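Local coordinates for activator of 2-hydroxyisocaproyl-CoA dehydratase (Clostridium difficile, PDB 4EHU) that transfers one electron to (R)-2-hydroxyisocaproyl-CoA dehydratase as it hydrolyses ATP, using a [4Fe-4S] cluster held by its homodimer, at the interface of chains A and B. Numbering follows the deposited sequence. Chains: chain A/B, Activator of 2-hydroxyisocaproyl-CoA dehydratase.

The interface of chains A and B. Residues chain A 103, 124-126, 165-166; chain B 163-164, 166-167.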
loop_
_atom_site.group_PDB
_atom_site.type_symbol
_atom_site.label_atom_id
_atom_site.label_comp_id
_atom_site.label_asym_id
_atom_site.label_seq_id
_atom_site.Cartn_x
_atom_site.Cartn_y
_atom_site.Cartn_z
ATOM N N GLN A 103 -11.187 3.663 2.229
ATOM C CA GLN A 103 -9.842 3.719 2.805
ATOM C C GLN A 103 -9.567 2.699 3.908
ATOM O O GLN A 103 -8.409 2.475 4.271
ATOM C CB GLN A 103 -9.510 5.134 3.314
ATOM C CG GLN A 103 -10.127 5.490 4.658
ATOM C CD GLN A 103 -9.585 6.821 5.196
ATOM O OE1 GLN A 103 -8.814 7.504 4.525
ATOM N NE2 GLN A 103 -9.999 7.185 6.401
ATOM N N LYS A 124 -4.250 1.070 7.517
ATOM C CA LYS A 124 -3.044 1.812 7.152
ATOM C C LYS A 124 -2.623 1.520 5.730
ATOM O O LYS A 124 -1.652 2.094 5.242
ATOM C CB LYS A 124 -1.909 1.490 8.118
ATOM C CG LYS A 124 -2.240 1.821 9.557
ATOM C CD LYS A 124 -2.829 3.214 9.676
ATOM C CE LYS A 124 -2.842 3.685 11.121
ATOM N NZ LYS A 124 -3.714 4.875 11.305
ATOM N N CYS A 125 -3.359 0.630 5.072
ATOM C CA CYS A 125 -2.884 -0.016 3.845
ATOM C C CYS A 125 -3.972 0.041 2.788
ATOM O O CYS A 125 -5.128 -0.293 3.076
ATOM C CB CYS A 125 -2.557 -1.486 4.153
ATOM S SG CYS A 125 -2.230 -2.547 2.733
ATOM N N ALA A 126 -3.647 0.473 1.576
ATOM C CA ALA A 126 -4.677 0.581 0.538
ATOM C C ALA A 126 -5.211 -0.786 0.078
ATOM O O ALA A 126 -6.341 -0.880 -0.456
ATOM C CB ALA A 126 -4.153 1.351 -0.641
ATOM N N THR A 165 -0.948 -3.132 -3.045
ATOM C CA THR A 165 -1.609 -2.481 -4.175
ATOM C C THR A 165 -0.629 -2.113 -5.291
ATOM O O THR A 165 -0.918 -2.321 -6.482
ATOM C CB THR A 165 -2.315 -1.188 -3.722
ATOM O OG1 THR A 165 -3.226 -1.473 -2.645
ATOM C CG2 THR A 165 -3.058 -0.539 -4.882
ATOM N N VAL A 166 0.517 -1.561 -4.919
ATOM C CA VAL A 166 1.479 -1.061 -5.897
ATOM C C VAL A 166 2.079 -2.216 -6.685
ATOM O O VAL A 166 2.125 -2.175 -7.905
ATOM C CB VAL A 166 2.597 -0.249 -5.222
ATOM C CG1 VAL A 166 3.559 0.261 -6.280
ATOM C CG2 VAL A 166 1.952 0.903 -4.440
ATOM N N THR B 163 1.642 5.966 5.818
ATOM C CA THR B 163 2.798 5.095 5.653
ATOM C C THR B 163 2.683 4.302 4.343
ATOM O O THR B 163 3.682 3.806 3.838
ATOM C CB THR B 163 2.990 4.147 6.849
ATOM O OG1 THR B 163 1.752 3.501 7.157
ATOM C CG2 THR B 163 3.454 4.935 8.074
ATOM N N CYS B 164 1.485 4.234 3.782
ATOM C CA CYS B 164 1.253 3.467 2.557
ATOM C C CYS B 164 1.646 4.286 1.323
ATOM O O CYS B 164 1.365 5.477 1.261
ATOM C CB CYS B 164 -0.220 3.112 2.507
ATOM S SG CYS B 164 -0.831 2.471 0.897
ATOM N N VAL B 166 0.363 4.293 -1.651
ATOM C CA VAL B 166 -0.806 4.774 -2.372
ATOM C C VAL B 166 -1.410 5.975 -1.660
ATOM O O VAL B 166 -1.647 6.996 -2.271
ATOM C CB VAL B 166 -1.868 3.661 -2.503
ATOM C CG1 VAL B 166 -3.075 4.151 -3.295
ATOM C CG2 VAL B 166 -1.224 2.436 -3.174
ATOM N N PHE B 167 -1.628 5.852 -0.362
ATOM C CA PHE B 167 -2.184 6.963 0.400
ATOM C C PHE B 167 -1.171 8.140 0.441
ATOM O O PHE B 167 -1.576 9.315 0.410
ATOM C CB PHE B 167 -2.562 6.505 1.814
ATOM C CG PHE B 167 -3.728 5.536 1.858
ATOM C CD1 PHE B 167 -4.769 5.636 0.953
ATOM C CD2 PHE B 167 -3.767 4.529 2.813
ATOM C CE1 PHE B 167 -5.861 4.738 0.991
ATOM C CE2 PHE B 167 -4.848 3.640 2.869
ATOM C CZ PHE B 167 -5.892 3.743 1.951
HETATM O O HOH W 1 -1.131 4.920 5.425
HETATM O O HOH W 2 0.973 0.903 6.023
#
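Around the [4Fe-4S] cluster shared by the homodimer, the cysteine loop of A:Lys124, A:Cys125 and A:Ala126 meets B:Cys164 and the start of helix 165-177 in chain B. A:Cys125 and B:Cys164 are cluster ligands, as are their two-fold twins, so this patch joins subunit contact to cofactor binding. The backbone N of A:Ala126 donates a long hydrogen bond to B:Cys164 SG (3.5 Å, 152° at H). SG lies anti to its own backbone N (chi1 167°), which carries the sulfur toward the loop; a weak bond from B:Phe167 N reaches the same atom. Both N-H groups may ease negative charge on this cluster-bound sulfur, the second only weakly. The ring of B:Phe167 packs against the loop: A:Ala126 CB sits above one face, offset toward the rim, while ring atom CZ touches A:Ala126 CA at 3.7 Å. CZ also approaches the carbonyl O of A:Gln103, an ATP-binding residue. On the helix, B:Val166 presses CB against A:Ala126 CB; CG1 lies anti to the backbone N (chi1 -178°), which turns CG2 toward chain A. There its side chain runs antiparallel past A:Val166, CG2 to CG2 at 3.7 Å, and crosses A:Thr165 at about a right angle. Two waters bridge the carbonyl O of A:Lys124, a poorly ordered residue, to chain B: water 1 to the backbone N atoms of B:Thr163 and B:Cys164, water 2 to the hydroxyl OG1 of B:Thr163 at 2.9 Å.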